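Local coordinates for protein alpha-galactosidase (Lactobacillus brevis, PDB 3MI6) that probably hydrolyses terminal, non-reducing alpha-D-galactose residues from alpha-D-galactosides such as galactose oligosaccharides and galactomannans, at residues Ser51-Pro59 with Pro66-Lys74; Ile361-Phe371 with Gly406-Glu414. All coordinates share one frame; numbering follows the deposited sequence.

Overall arrangement
The two contacts lie in different parts of a family 36 glycosidase: a loop of the N-terminal region and the catalytic-type barrel. Contact 1 comes first along the chain and closes before contact 2 opens; it folds the long loop between strands 31-36 and 90-93 onto itself, in the N-terminal domain of the family. Contact 2 joins the neighbouring parallel strands 363-366 and 408-413 of the eight-stranded TIM barrel. The centres of contact 1 and contact 2 are about 62 Å apart, on opposite sides of the chain's centre, and the nearest atoms of contact 1 and contact 2 are about 44 Å apart. Contact 1 meets two other subunits, including Trp200 of one of them, a predicted substrate-binding residue, whereas contact 2 is buried within its own chain and holds predicted substrate-binding aspartates.

Contact 1: Ser51-Pro59 with Pro66-Lys74; sequences SQEWRDATP and PNFQPATIK
Gln52 and Asn67 supply a direct but weak polar link between these two parts of one loop: Gln52 NE2 donates a bent bond to Asn67 O at 3.1 Å. The Gln52 amide also lies against the Phe68 ring, its plane inclined at 53° to it. A water adds a second bridge, donating to Glu53 O (2.9 Å) and to Asn67 O while accepting from Thr72 OG1, which is bonded in addition to Tyr679 of a second subunit. Apolar packing centres on Trp54. With CG anti to the backbone N (chi1 166°), the indole is carried to Pro66, which it crosses at about a right angle, with Trp54 CE3 3.9 Å from Pro66 CB and Pro66 O near the ring plane at the edge. Farther along, Arg55 CG meets Thr72 CG2 at 4.1 Å. Charge is handled within 51-59: Arg55 grips Glu53 OE1 end-on with NH1 and NH2, and both residues also bond Thr716 OG1 of the second subunit, so the pair is part of an intersubunit contact. Both segments belong to the loop that follows strand 31-36 and precedes strand 90-93; Lys74 bonds through its backbone to Gln33 of strand 31-36, while Phe68 and Ile73 pack on Met26, just beyond strand 19-25.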
ATOM      1  N   SER D  51      13.149  18.806  27.386  1.00 46.00           N
ATOM      2  CA  SER D  51      13.392  17.784  28.390  1.00 46.72           C
ATOM      3  C   SER D  51      14.474  16.795  27.947  1.00 49.36           C
ATOM      4  O   SER D  51      14.625  16.514  26.759  1.00 50.01           O
ATOM      5  CB  SER D  51      12.099  17.042  28.717  1.00 45.10           C
ATOM      6  OG  SER D  51      11.064  17.953  29.035  1.00 47.90           O
ATOM      7  N   GLN D  52      15.217  16.264  28.910  1.00 48.88           N
ATOM      8  CA  GLN D  52      16.305  15.337  28.627  1.00 50.82           C
ATOM      9  C   GLN D  52      16.229  14.134  29.536  1.00 50.38           C
ATOM     10  O   GLN D  52      16.055  14.282  30.744  1.00 53.36           O
ATOM     11  CB  GLN D  52      17.654  16.024  28.838  1.00 50.84           C
ATOM     12  CG  GLN D  52      17.791  17.340  28.106  1.00 52.01           C
ATOM     13  CD  GLN D  52      19.233  17.763  27.956  1.00 54.58           C
ATOM     14  OE1 GLN D  52      19.527  18.787  27.338  1.00 54.46           O
ATOM     15  NE2 GLN D  52      20.145  16.971  28.512  1.00 51.78           N
ATOM     16  N   GLU D  53      16.370  12.942  28.965  1.00 50.18           N
ATOM     17  CA  GLU D  53      16.341  11.719  29.765  1.00 51.57           C
ATOM     18  C   GLU D  53      17.529  10.824  29.464  1.00 51.07           C
ATOM     19  O   GLU D  53      18.005  10.781  28.341  1.00 54.25           O
ATOM     20  CB  GLU D  53      15.039  10.944  29.536  1.00 54.01           C
ATOM     21  CG  GLU D  53      13.790  11.599  30.125  1.00 52.54           C
ATOM     22  CD  GLU D  53      12.511  10.833  29.816  1.00 53.03           C
ATOM     23  OE1 GLU D  53      12.506  10.011  28.867  1.00 51.31           O
ATOM     24  OE2 GLU D  53      11.509  11.069  30.527  1.00 51.67           O
ATOM     25  N   TRP D  54      18.002  10.101  30.471  1.00 52.44           N
ATOM     26  CA  TRP D  54      19.088   9.153  30.270  1.00 53.09           C
ATOM     27  C   TRP D  54      18.671   7.986  29.387  1.00 54.47           C
ATOM     28  O   TRP D  54      17.692   7.296  29.683  1.00 54.24           O
ATOM     29  CB  TRP D  54      19.595   8.617  31.605  1.00 53.23           C
ATOM     30  CG  TRP D  54      20.475   7.386  31.487  1.00 53.33           C
ATOM     31  CD1 TRP D  54      20.062   6.083  31.445  1.00 52.32           C
ATOM     32  CD2 TRP D  54      21.908   7.351  31.420  1.00 51.85           C
ATOM     33  NE1 TRP D  54      21.145   5.242  31.354  1.00 49.49           N
ATOM     34  CE2 TRP D  54      22.289   5.994  31.336  1.00 53.32           C
ATOM     35  CE3 TRP D  54      22.904   8.331  31.423  1.00 54.68           C
ATOM     36  CZ2 TRP D  54      23.627   5.595  31.249  1.00 55.09           C
ATOM     37  CZ3 TRP D  54      24.234   7.933  31.341  1.00 56.35           C
ATOM     38  CH2 TRP D  54      24.581   6.576  31.254  1.00 54.67           C
ATOM     39  N   ARG D  55      19.428   7.785  28.305  1.00 55.27           N
ATOM     40  CA  ARG D  55      19.373   6.572  27.479  1.00 54.34           C
ATOM     41  C   ARG D  55      20.720   5.834  27.573  1.00 52.90           C
ATOM     42  O   ARG D  55      21.754   6.469  27.768  1.00 55.41           O
ATOM     43  CB  ARG D  55      19.050   6.929  26.023  1.00 49.35           C
ATOM     44  CG  ARG D  55      17.656   7.486  25.816  1.00 46.22           C
ATOM     45  CD  ARG D  55      16.591   6.504  26.296  1.00 46.24           C
ATOM     46  NE  ARG D  55      15.240   6.959  25.966  1.00 47.93           N
ATOM     47  CZ  ARG D  55      14.430   7.614  26.793  1.00 49.18           C
ATOM     48  NH1 ARG D  55      14.809   7.904  28.027  1.00 48.33           N
ATOM     49  NH2 ARG D  55      13.230   7.982  26.376  1.00 49.43           N
ATOM     50  N   ASP D  56      20.715   4.509  27.436  1.00 51.44           N
ATOM     51  CA  ASP D  56      21.935   3.725  27.639  1.00 51.61           C
ATOM     52  C   ASP D  56      22.844   3.634  26.403  1.00 53.51           C
ATOM     53  O   ASP D  56      22.412   3.864  25.272  1.00 53.60           O
ATOM     54  CB  ASP D  56      21.614   2.308  28.138  1.00 50.59           C
ATOM     55  CG  ASP D  56      20.844   2.296  29.462  1.00 60.42           C
ATOM     56  OD1 ASP D  56      19.996   3.193  29.700  1.00 60.30           O
ATOM     57  OD2 ASP D  56      21.075   1.357  30.263  1.00 59.31           O
ATOM     58  N   ALA D  57      24.110   3.302  26.647  1.00 54.46           N
ATOM     59  CA  ALA D  57      25.065   2.955  25.593  1.00 54.25           C
ATOM     60  C   ALA D  57      25.342   4.098  24.625  1.00 54.09           C
ATOM     61  O   ALA D  57      25.525   3.876  23.428  1.00 53.14           O
ATOM     62  CB  ALA D  57      24.598   1.719  24.837  1.00 50.04           C
ATOM     63  N   THR D  58      25.365   5.313  25.154  1.00 53.22           N
ATOM     64  CA  THR D  58      25.678   6.495  24.367  1.00 51.63           C
ATOM     65  C   THR D  58      26.290   7.573  25.261  1.00 52.27           C
ATOM     66  O   THR D  58      25.801   7.846  26.362  1.00 52.86           O
ATOM     67  CB  THR D  58      24.441   7.020  23.564  1.00 52.62           C
ATOM     68  OG1 THR D  58      24.830   8.101  22.704  1.00 51.59           O
ATOM     69  CG2 THR D  58      23.313   7.471  24.479  1.00 48.73           C
ATOM     70  N   PRO D  59      27.374   8.186  24.785  1.00 52.63           N
ATOM     71  CA  PRO D  59      28.148   9.162  25.562  1.00 56.31           C
ATOM     72  C   PRO D  59      27.321  10.335  26.101  1.00 56.65           C
ATOM     73  O   PRO D  59      26.325  10.728  25.492  1.00 56.34           O
ATOM     74  CB  PRO D  59      29.186   9.661  24.554  1.00 55.96           C
ATOM     75  CG  PRO D  59      29.315   8.534  23.561  1.00 53.56           C
ATOM     76  CD  PRO D  59      27.953   7.934  23.454  1.00 51.28           C
ATOM     77  N   PRO D  66      24.953  13.335  33.278  1.00 63.20           N
ATOM     78  CA  PRO D  66      24.844  12.046  32.584  1.00 64.06           C
ATOM     79  C   PRO D  66      23.776  12.116  31.499  1.00 59.71           C
ATOM     80  O   PRO D  66      23.890  11.463  30.466  1.00 57.39           O
ATOM     81  CB  PRO D  66      24.406  11.074  33.693  1.00 62.83           C
ATOM     82  CG  PRO D  66      24.788  11.740  34.971  1.00 64.44           C
ATOM     83  CD  PRO D  66      24.628  13.215  34.710  1.00 64.38           C
ATOM     84  N   ASN D  67      22.759  12.933  31.734  1.00 57.19           N
ATOM     85  CA  ASN D  67      21.595  12.964  30.870  1.00 55.32           C
ATOM     86  C   ASN D  67      21.729  13.935  29.702  1.00 55.08           C
ATOM     87  O   ASN D  67      20.855  13.995  28.836  1.00 58.17           O
ATOM     88  CB  ASN D  67      20.330  13.269  31.687  1.00 57.74           C
ATOM     89  CG  ASN D  67      20.151  12.330  32.893  1.00 58.76           C
ATOM     90  OD1 ASN D  67      19.355  12.614  33.790  1.00 61.18           O
ATOM     91  ND2 ASN D  67      20.885  11.219  32.915  1.00 56.00           N
ATOM     92  N   PHE D  68      22.807  14.708  29.676  1.00 53.00           N
ATOM     93  CA  PHE D  68      23.106  15.499  28.490  1.00 52.91           C
ATOM     94  C   PHE D  68      23.806  14.581  27.497  1.00 53.18           C
ATOM     95  O   PHE D  68      24.967  14.235  27.681  1.00 54.20           O
ATOM     96  CB  PHE D  68      23.980  16.709  28.826  1.00 52.14           C
ATOM     97  CG  PHE D  68      23.988  17.772  27.758  1.00 48.82           C
ATOM     98  CD1 PHE D  68      24.792  17.646  26.641  1.00 50.61           C
ATOM     99  CD2 PHE D  68      23.201  18.907  27.882  1.00 47.84           C
ATOM    100  CE1 PHE D  68      24.807  18.632  25.660  1.00 51.70           C
ATOM    101  CE2 PHE D  68      23.206  19.896  26.906  1.00 48.78           C
ATOM    102  CZ  PHE D  68      24.009  19.760  25.794  1.00 48.74           C
ATOM    103  N   GLN D  69      23.077  14.161  26.467  1.00 54.45           N
ATOM    104  CA  GLN D  69      23.582  13.207  25.482  1.00 52.13           C
ATOM    105  C   GLN D  69      23.268  13.697  24.079  1.00 51.00           C
ATOM    106  O   GLN D  69      22.100  13.752  23.689  1.00 50.98           O
ATOM    107  CB  GLN D  69      22.969  11.821  25.706  1.00 50.70           C
ATOM    108  CG  GLN D  69      23.394  11.180  27.017  1.00 53.79           C
ATOM    109  CD  GLN D  69      22.713   9.847  27.293  1.00 53.61           C
ATOM    110  OE1 GLN D  69      23.367   8.798  27.352  1.00 51.16           O
ATOM    111  NE2 GLN D  69      21.401   9.883  27.477  1.00 48.78           N
ATOM    112  N   PRO D  70      24.314  14.062  23.315  1.00 51.00           N
ATOM    113  CA  PRO D  70      24.164  14.615  21.959  1.00 48.88           C
ATOM    114  C   PRO D  70      23.371  13.710  20.999  1.00 49.28           C
ATOM    115  O   PRO D  70      22.791  14.236  20.043  1.00 50.24           O
ATOM    116  CB  PRO D  70      25.611  14.769  21.482  1.00 48.26           C
ATOM    117  CG  PRO D  70      26.411  14.892  22.745  1.00 50.93           C
ATOM    118  CD  PRO D  70      25.726  14.003  23.738  1.00 48.95           C
ATOM    119  N   ALA D  71      23.348  12.395  21.248  1.00 49.98           N
ATOM    120  CA  ALA D  71      22.575  11.432  20.439  1.00 49.16           C
ATOM    121  C   ALA D  71      21.053  11.624  20.512  1.00 45.43           C
ATOM    122  O   ALA D  71      20.332  11.276  19.575  1.00 44.40           O
ATOM    123  CB  ALA D  71      22.939   9.992  20.820  1.00 48.01           C
ATOM    124  N   THR D  72      20.572  12.162  21.629  1.00 45.23           N
ATOM    125  CA  THR D  72      19.151  12.428  21.792  1.00 44.31           C
ATOM    126  C   THR D  72      18.826  13.925  21.771  1.00 44.75           C
ATOM    127  O   THR D  72      17.726  14.324  22.160  1.00 45.19           O
ATOM    128  CB  THR D  72      18.605  11.847  23.107  1.00 43.23           C
ATOM    129  OG1 THR D  72      19.049  12.661  24.198  1.00 48.29           O
ATOM    130  CG2 THR D  72      19.063  10.405  23.314  1.00 42.57           C
ATOM    131  N   ILE D  73      19.772  14.749  21.324  1.00 41.98           N
ATOM    132  CA  ILE D  73      19.556  16.190  21.266  1.00 40.69           C
ATOM    133  C   ILE D  73      19.479  16.742  19.848  1.00 39.32           C
ATOM    134  O   ILE D  73      20.445  16.662  19.098  1.00 41.30           O
ATOM    135  CB  ILE D  73      20.665  16.965  22.007  1.00 45.23           C
ATOM    136  CG1 ILE D  73      20.587  16.730  23.521  1.00 45.69           C
ATOM    137  CG2 ILE D  73      20.563  18.449  21.698  1.00 41.77           C
ATOM    138  CD1 ILE D  73      21.629  17.504  24.301  1.00 46.74           C
ATOM    139  N   LYS D  74      18.333  17.309  19.491  1.00 35.28           N
ATOM    140  CA  LYS D  74      18.183  17.996  18.219  1.00 35.19           C
ATOM    141  C   LYS D  74      19.145  19.184  18.077  1.00 38.72           C
ATOM    142  O   LYS D  74      19.156  20.104  18.889  1.00 39.87           O
ATOM    143  CB  LYS D  74      16.758  18.490  18.046  1.00 34.23           C
ATOM    144  CG  LYS D  74      15.737  17.423  17.730  1.00 32.69           C
ATOM    145  CD  LYS D  74      14.367  17.902  18.177  1.00 31.49           C
ATOM    146  CE  LYS D  74      14.366  17.972  19.687  1.00 36.08           C
ATOM    147  NZ  LYS D  74      13.220  18.712  20.217  1.00 39.21           N
TER
HETATM  148  O   HOH W   1      19.994  11.978  26.565  1.00 53.30           O

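Contact 2: Ile361-Phe371 with Gly406-Glu414; sequences IEMFVLDDGWF and GMKFGLWFE
Trp412 and Asp368 both hold CG anti to the backbone N (chi1 177° and -161°), which sets their side chains alongside each other, the carboxylate stacked on the indole and Asp368 CB over the centre of the six-membered ring. Trp412 is near the C-terminal end of strand 408-413 and Asp368 just past that of strand 363-366, adjacent parallel strands of a TIM barrel joined by a beta-alpha-beta crossover through helix 394-404. Four backbone bonds zip the strands together: Lys408 N to Glu362 O, Phe364 N to Lys408 O, Gly410 N to Phe364 O (2.9 Å) and Leu366 N to Gly410 O. Phe364, Leu366 and Phe409 face the surrounding helices 346-358 and 394-404; on the other face Met363 CE lies 3.5 Å from Lys408 CB. Just past strand 363-366, Asp367 OD2 comes over the Trp412 ring near CD1 and accepts from Asp368 N, while Asp367 OD1 pairs with Lys477 and Asp368 OD2 with Arg374. Trp412 NE1 bonds Asp479, the predicted nucleophile; with an alanine here, Asp479 would probably lose that N-H and the Asp368 carboxylate the flat surface it rests on. Trp370 carries Leu411 CD2 over one face and turns an edge toward the face of Phe413 in an offset edge-to-face stack, planes at 85°. Trp370 NE1 reaches Trp412 O at 2.9 Å, lying in the carbonyl plane while that oxygen lies in the indole plane.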
ATOM      1  N   ILE D 361       4.916  36.757 -33.891  1.00 41.82           N
ATOM      2  CA  ILE D 361       6.020  36.365 -33.019  1.00 41.98           C
ATOM      3  C   ILE D 361       6.910  37.574 -32.726  1.00 42.78           C
ATOM      4  O   ILE D 361       7.029  38.471 -33.554  1.00 44.63           O
ATOM      5  CB  ILE D 361       6.788  35.158 -33.606  1.00 42.35           C
ATOM      6  CG1 ILE D 361       5.905  33.910 -33.507  1.00 38.67           C
ATOM      7  CG2 ILE D 361       8.097  34.926 -32.879  1.00 39.26           C
ATOM      8  CD1 ILE D 361       6.476  32.702 -34.168  1.00 40.69           C
ATOM      9  N   GLU D 362       7.506  37.615 -31.539  1.00 39.35           N
ATOM     10  CA  GLU D 362       8.121  38.838 -31.037  1.00 38.12           C
ATOM     11  C   GLU D 362       9.641  38.861 -31.001  1.00 44.02           C
ATOM     12  O   GLU D 362      10.238  39.912 -30.766  1.00 44.28           O
ATOM     13  CB  GLU D 362       7.596  39.142 -29.645  1.00 36.89           C
ATOM     14  CG  GLU D 362       6.243  39.778 -29.674  1.00 40.51           C
ATOM     15  CD  GLU D 362       5.556  39.732 -28.334  1.00 41.30           C
ATOM     16  OE1 GLU D 362       5.982  38.909 -27.492  1.00 40.43           O
ATOM     17  OE2 GLU D 362       4.592  40.513 -28.129  1.00 42.11           O
HETATM   18  N   MSE D 363      10.267  37.712 -31.229  1.00 45.30           N
HETATM   19  CA  MSE D 363      11.714  37.598 -31.084  1.00 45.22           C
HETATM   20  C   MSE D 363      12.239  36.398 -31.840  1.00 45.93           C
HETATM   21  O   MSE D 363      11.630  35.329 -31.821  1.00 46.20           O
HETATM   22  CB  MSE D 363      12.113  37.490 -29.607  1.00 40.62           C
HETATM   23  CG  MSE D 363      13.564  37.113 -29.400  1.00 43.12           C
HETATM   24 SE   MSE D 363      14.011  36.718 -27.541  1.00 61.58          SE
HETATM   25  CE  MSE D 363      14.034  38.524 -26.812  1.00 41.27           C
ATOM     26  N   PHE D 364      13.373  36.575 -32.513  1.00 47.34           N
ATOM     27  CA  PHE D 364      14.015  35.472 -33.205  1.00 45.90           C
ATOM     28  C   PHE D 364      15.302  35.138 -32.477  1.00 43.06           C
ATOM     29  O   PHE D 364      16.027  36.037 -32.080  1.00 44.78           O
ATOM     30  CB  PHE D 364      14.295  35.820 -34.667  1.00 48.22           C
ATOM     31  CG  PHE D 364      14.956  34.715 -35.418  1.00 48.85           C
ATOM     32  CD1 PHE D 364      16.303  34.449 -35.240  1.00 50.19           C
ATOM     33  CD2 PHE D 364      14.238  33.926 -36.275  1.00 48.09           C
ATOM     34  CE1 PHE D 364      16.914  33.420 -35.909  1.00 49.61           C
ATOM     35  CE2 PHE D 364      14.848  32.899 -36.946  1.00 52.46           C
ATOM     36  CZ  PHE D 364      16.189  32.643 -36.762  1.00 51.36           C
ATOM     37  N   VAL D 365      15.560  33.844 -32.291  1.00 42.13           N
ATOM     38  CA  VAL D 365      16.758  33.359 -31.601  1.00 45.61           C
ATOM     39  C   VAL D 365      17.607  32.420 -32.459  1.00 47.57           C
ATOM     40  O   VAL D 365      17.270  31.249 -32.620  1.00 47.29           O
ATOM     41  CB  VAL D 365      16.418  32.586 -30.314  1.00 42.77           C
ATOM     42  CG1 VAL D 365      17.684  32.246 -29.591  1.00 42.01           C
ATOM     43  CG2 VAL D 365      15.489  33.383 -29.422  1.00 42.51           C
ATOM     44  N   LEU D 366      18.714  32.930 -32.993  1.00 44.91           N
ATOM     45  CA  LEU D 366      19.635  32.107 -33.750  1.00 46.33           C
ATOM     46  C   LEU D 366      20.339  31.118 -32.806  1.00 52.58           C
ATOM     47  O   LEU D 366      20.935  31.530 -31.802  1.00 50.98           O
ATOM     48  CB  LEU D 366      20.644  33.014 -34.432  1.00 49.56           C
ATOM     49  CG  LEU D 366      21.794  32.382 -35.201  1.00 54.68           C
ATOM     50  CD1 LEU D 366      21.262  31.569 -36.340  1.00 53.32           C
ATOM     51  CD2 LEU D 366      22.731  33.474 -35.700  1.00 59.14           C
ATOM     52  N   ASP D 367      20.261  29.819 -33.104  1.00 50.47           N
ATOM     53  CA  ASP D 367      20.826  28.811 -32.202  1.00 49.56           C
ATOM     54  C   ASP D 367      22.197  28.342 -32.671  1.00 51.56           C
ATOM     55  O   ASP D 367      22.909  29.066 -33.369  1.00 55.66           O
ATOM     56  CB  ASP D 367      19.872  27.613 -32.017  1.00 52.13           C
ATOM     57  CG  ASP D 367      19.958  26.981 -30.607  1.00 52.43           C
ATOM     58  OD1 ASP D 367      19.235  27.442 -29.687  1.00 49.17           O
ATOM     59  OD2 ASP D 367      20.730  26.011 -30.427  1.00 48.01           O
ATOM     60  N   ASP D 368      22.551  27.122 -32.281  1.00 48.75           N
ATOM     61  CA  ASP D 368      23.868  26.557 -32.521  1.00 50.17           C
ATOM     62  C   ASP D 368      24.230  26.611 -34.003  1.00 54.56           C
ATOM     63  O   ASP D 368      23.410  26.274 -34.858  1.00 56.38           O
ATOM     64  CB  ASP D 368      23.899  25.107 -32.012  1.00 51.14           C
ATOM     65  CG  ASP D 368      25.312  24.573 -31.798  1.00 49.16           C
ATOM     66  OD1 ASP D 368      26.264  25.061 -32.434  1.00 50.69           O
ATOM     67  OD2 ASP D 368      25.466  23.644 -30.991  1.00 48.80           O
ATOM     68  N   GLY D 369      25.451  27.050 -34.302  1.00 54.09           N
ATOM     69  CA  GLY D 369      25.976  26.969 -35.653  1.00 55.70           C
ATOM     70  C   GLY D 369      26.513  28.250 -36.267  1.00 56.85           C
ATOM     71  O   GLY D 369      27.083  28.222 -37.349  1.00 62.07           O
ATOM     72  N   TRP D 370      26.356  29.374 -35.587  1.00 57.40           N
ATOM     73  CA  TRP D 370      26.695  30.656 -36.194  1.00 60.57           C
ATOM     74  C   TRP D 370      28.182  31.021 -36.114  1.00 61.53           C
ATOM     75  O   TRP D 370      28.656  31.912 -36.827  1.00 63.83           O
ATOM     76  CB  TRP D 370      25.855  31.769 -35.569  1.00 61.60           C
ATOM     77  CG  TRP D 370      26.091  31.930 -34.109  1.00 55.65           C
ATOM     78  CD1 TRP D 370      25.430  31.299 -33.109  1.00 56.98           C
ATOM     79  CD2 TRP D 370      27.060  32.767 -33.487  1.00 52.00           C
ATOM     80  NE1 TRP D 370      25.921  31.692 -31.896  1.00 56.37           N
ATOM     81  CE2 TRP D 370      26.927  32.596 -32.100  1.00 55.81           C
ATOM     82  CE3 TRP D 370      28.028  33.645 -33.966  1.00 56.66           C
ATOM     83  CZ2 TRP D 370      27.725  33.274 -31.180  1.00 55.61           C
ATOM     84  CZ3 TRP D 370      28.821  34.317 -33.056  1.00 59.89           C
ATOM     85  CH2 TRP D 370      28.663  34.132 -31.677  1.00 58.53           C
ATOM     86  N   PHE D 371      28.913  30.330 -35.249  1.00 58.64           N
ATOM     87  CA  PHE D 371      30.292  30.694 -34.945  1.00 60.71           C
ATOM     88  C   PHE D 371      31.320  29.765 -35.616  1.00 61.89           C
ATOM     89  O   PHE D 371      30.982  28.658 -36.044  1.00 62.74           O
ATOM     90  CB  PHE D 371      30.473  30.685 -33.431  1.00 55.29           C
ATOM     91  CG  PHE D 371      30.023  29.406 -32.782  1.00 57.19           C
ATOM     92  CD1 PHE D 371      30.945  28.511 -32.267  1.00 56.46           C
ATOM     93  CD2 PHE D 371      28.676  29.083 -32.709  1.00 56.31           C
ATOM     94  CE1 PHE D 371      30.529  27.327 -31.671  1.00 55.14           C
ATOM     95  CE2 PHE D 371      28.260  27.897 -32.121  1.00 52.91           C
ATOM     96  CZ  PHE D 371      29.189  27.025 -31.596  1.00 53.03           C
ATOM     97  N   GLY D 406      10.843  45.186 -36.253  1.00 64.86           N
ATOM     98  CA  GLY D 406      10.177  45.448 -34.988  1.00 60.59           C
ATOM     99  C   GLY D 406      10.285  44.293 -34.010  1.00 60.05           C
ATOM    100  O   GLY D 406       9.564  44.240 -33.002  1.00 58.30           O
HETATM  101  N   MSE D 407      11.198  43.369 -34.306  1.00 56.77           N
HETATM  102  CA  MSE D 407      11.401  42.184 -33.489  1.00 53.19           C
HETATM  103  C   MSE D 407      12.661  42.230 -32.634  1.00 52.73           C
HETATM  104  O   MSE D 407      13.506  43.102 -32.795  1.00 55.07           O
HETATM  105  CB  MSE D 407      11.433  40.952 -34.370  1.00 55.52           C
HETATM  106  CG  MSE D 407      10.061  40.455 -34.752  1.00 54.54           C
HETATM  107 SE   MSE D 407      10.222  38.769 -35.701  1.00 75.90          SE
HETATM  108  CE  MSE D 407      10.798  39.434 -37.422  1.00 68.19           C
ATOM    109  N   LYS D 408      12.770  41.286 -31.706  1.00 50.41           N
ATOM    110  CA  LYS D 408      13.935  41.199 -30.837  1.00 46.42           C
ATOM    111  C   LYS D 408      14.857  40.121 -31.357  1.00 45.00           C
ATOM    112  O   LYS D 408      14.434  39.253 -32.096  1.00 45.39           O
ATOM    113  CB  LYS D 408      13.520  40.887 -29.407  1.00 42.70           C
ATOM    114  CG  LYS D 408      12.922  42.064 -28.671  1.00 43.23           C
ATOM    115  CD  LYS D 408      12.365  41.641 -27.323  1.00 40.01           C
ATOM    116  CE  LYS D 408      11.973  42.835 -26.465  1.00 38.45           C
ATOM    117  NZ  LYS D 408      11.484  42.376 -25.131  1.00 40.83           N
ATOM    118  N   PHE D 409      16.126  40.179 -30.976  1.00 47.27           N
ATOM    119  CA  PHE D 409      17.100  39.225 -31.484  1.00 46.21           C
ATOM    120  C   PHE D 409      17.888  38.595 -30.362  1.00 45.10           C
ATOM    121  O   PHE D 409      18.317  39.279 -29.435  1.00 46.33           O
ATOM    122  CB  PHE D 409      18.057  39.892 -32.474  1.00 48.82           C
ATOM    123  CG  PHE D 409      19.061  38.954 -33.049  1.00 50.08           C
ATOM    124  CD1 PHE D 409      18.669  37.958 -33.928  1.00 51.54           C
ATOM    125  CD2 PHE D 409      20.396  39.054 -32.710  1.00 52.17           C
ATOM    126  CE1 PHE D 409      19.583  37.082 -34.458  1.00 50.50           C
ATOM    127  CE2 PHE D 409      21.317  38.184 -33.241  1.00 51.68           C
ATOM    128  CZ  PHE D 409      20.907  37.195 -34.118  1.00 52.87           C
ATOM    129  N   GLY D 410      18.074  37.287 -30.450  1.00 42.78           N
ATOM    130  CA  GLY D 410      18.826  36.567 -29.444  1.00 44.61           C
ATOM    131  C   GLY D 410      19.705  35.537 -30.109  1.00 47.15           C
ATOM    132  O   GLY D 410      19.418  35.116 -31.238  1.00 45.58           O
ATOM    133  N   LEU D 411      20.783  35.149 -29.427  1.00 44.98           N
ATOM    134  CA  LEU D 411      21.655  34.092 -29.934  1.00 46.31           C
ATOM    135  C   LEU D 411      22.237  33.203 -28.839  1.00 44.85           C
ATOM    136  O   LEU D 411      22.185  33.525 -27.660  1.00 44.61           O
ATOM    137  CB  LEU D 411      22.752  34.641 -30.873  1.00 52.21           C
ATOM    138  CG  LEU D 411      24.026  35.294 -30.326  1.00 53.63           C
ATOM    139  CD1 LEU D 411      24.971  34.235 -29.839  1.00 54.01           C
ATOM    140  CD2 LEU D 411      24.720  36.124 -31.388  1.00 55.58           C
ATOM    141  N   TRP D 412      22.811  32.090 -29.278  1.00 47.73           N
ATOM    142  CA  TRP D 412      23.187  30.952 -28.452  1.00 44.85           C
ATOM    143  C   TRP D 412      24.704  30.908 -28.230  1.00 47.03           C
ATOM    144  O   TRP D 412      25.488  30.927 -29.175  1.00 47.30           O
ATOM    145  CB  TRP D 412      22.713  29.695 -29.195  1.00 43.09           C
ATOM    146  CG  TRP D 412      23.019  28.364 -28.600  1.00 44.40           C
ATOM    147  CD1 TRP D 412      22.141  27.543 -27.971  1.00 46.38           C
ATOM    148  CD2 TRP D 412      24.272  27.657 -28.640  1.00 47.13           C
ATOM    149  NE1 TRP D 412      22.762  26.377 -27.594  1.00 47.10           N
ATOM    150  CE2 TRP D 412      24.073  26.421 -27.992  1.00 47.36           C
ATOM    151  CE3 TRP D 412      25.543  27.951 -29.150  1.00 47.24           C
ATOM    152  CZ2 TRP D 412      25.101  25.482 -27.828  1.00 48.28           C
ATOM    153  CZ3 TRP D 412      26.556  27.018 -28.995  1.00 46.58           C
ATOM    154  CH2 TRP D 412      26.333  25.800 -28.339  1.00 44.94           C
ATOM    155  N   PHE D 413      25.114  30.874 -26.974  1.00 44.65           N
ATOM    156  CA  PHE D 413      26.493  30.580 -26.631  1.00 44.16           C
ATOM    157  C   PHE D 413      26.541  29.303 -25.794  1.00 46.37           C
ATOM    158  O   PHE D 413      25.543  28.919 -25.171  1.00 44.45           O
ATOM    159  CB  PHE D 413      27.096  31.707 -25.797  1.00 45.73           C
ATOM    160  CG  PHE D 413      27.248  33.002 -26.530  1.00 50.53           C
ATOM    161  CD1 PHE D 413      28.425  33.298 -27.199  1.00 51.78           C
ATOM    162  CD2 PHE D 413      26.225  33.938 -26.531  1.00 48.67           C
ATOM    163  CE1 PHE D 413      28.568  34.500 -27.871  1.00 54.26           C
ATOM    164  CE2 PHE D 413      26.361  35.136 -27.194  1.00 46.64           C
ATOM    165  CZ  PHE D 413      27.532  35.419 -27.869  1.00 50.43           C
ATOM    166  N   GLU D 414      27.709  28.661 -25.774  1.00 47.41           N
ATOM    167  CA  GLU D 414      28.027  27.601 -24.813  1.00 44.48           C
ATOM    168  C   GLU D 414      29.436  27.872 -24.296  1.00 45.32           C
ATOM    169  O   GLU D 414      30.370  27.151 -24.631  1.00 42.70           O
ATOM    170  CB  GLU D 414      27.942  26.207 -25.458  1.00 44.29           C
ATOM    171  CG  GLU D 414      27.913  25.037 -24.469  1.00 42.06           C
ATOM    172  CD  GLU D 414      27.813  23.674 -25.150  1.00 42.91           C
ATOM    173  OE1 GLU D 414      27.460  23.614 -26.343  1.00 43.78           O
ATOM    174  OE2 GLU D 414      28.085  22.650 -24.490  1.00 42.49           O
TER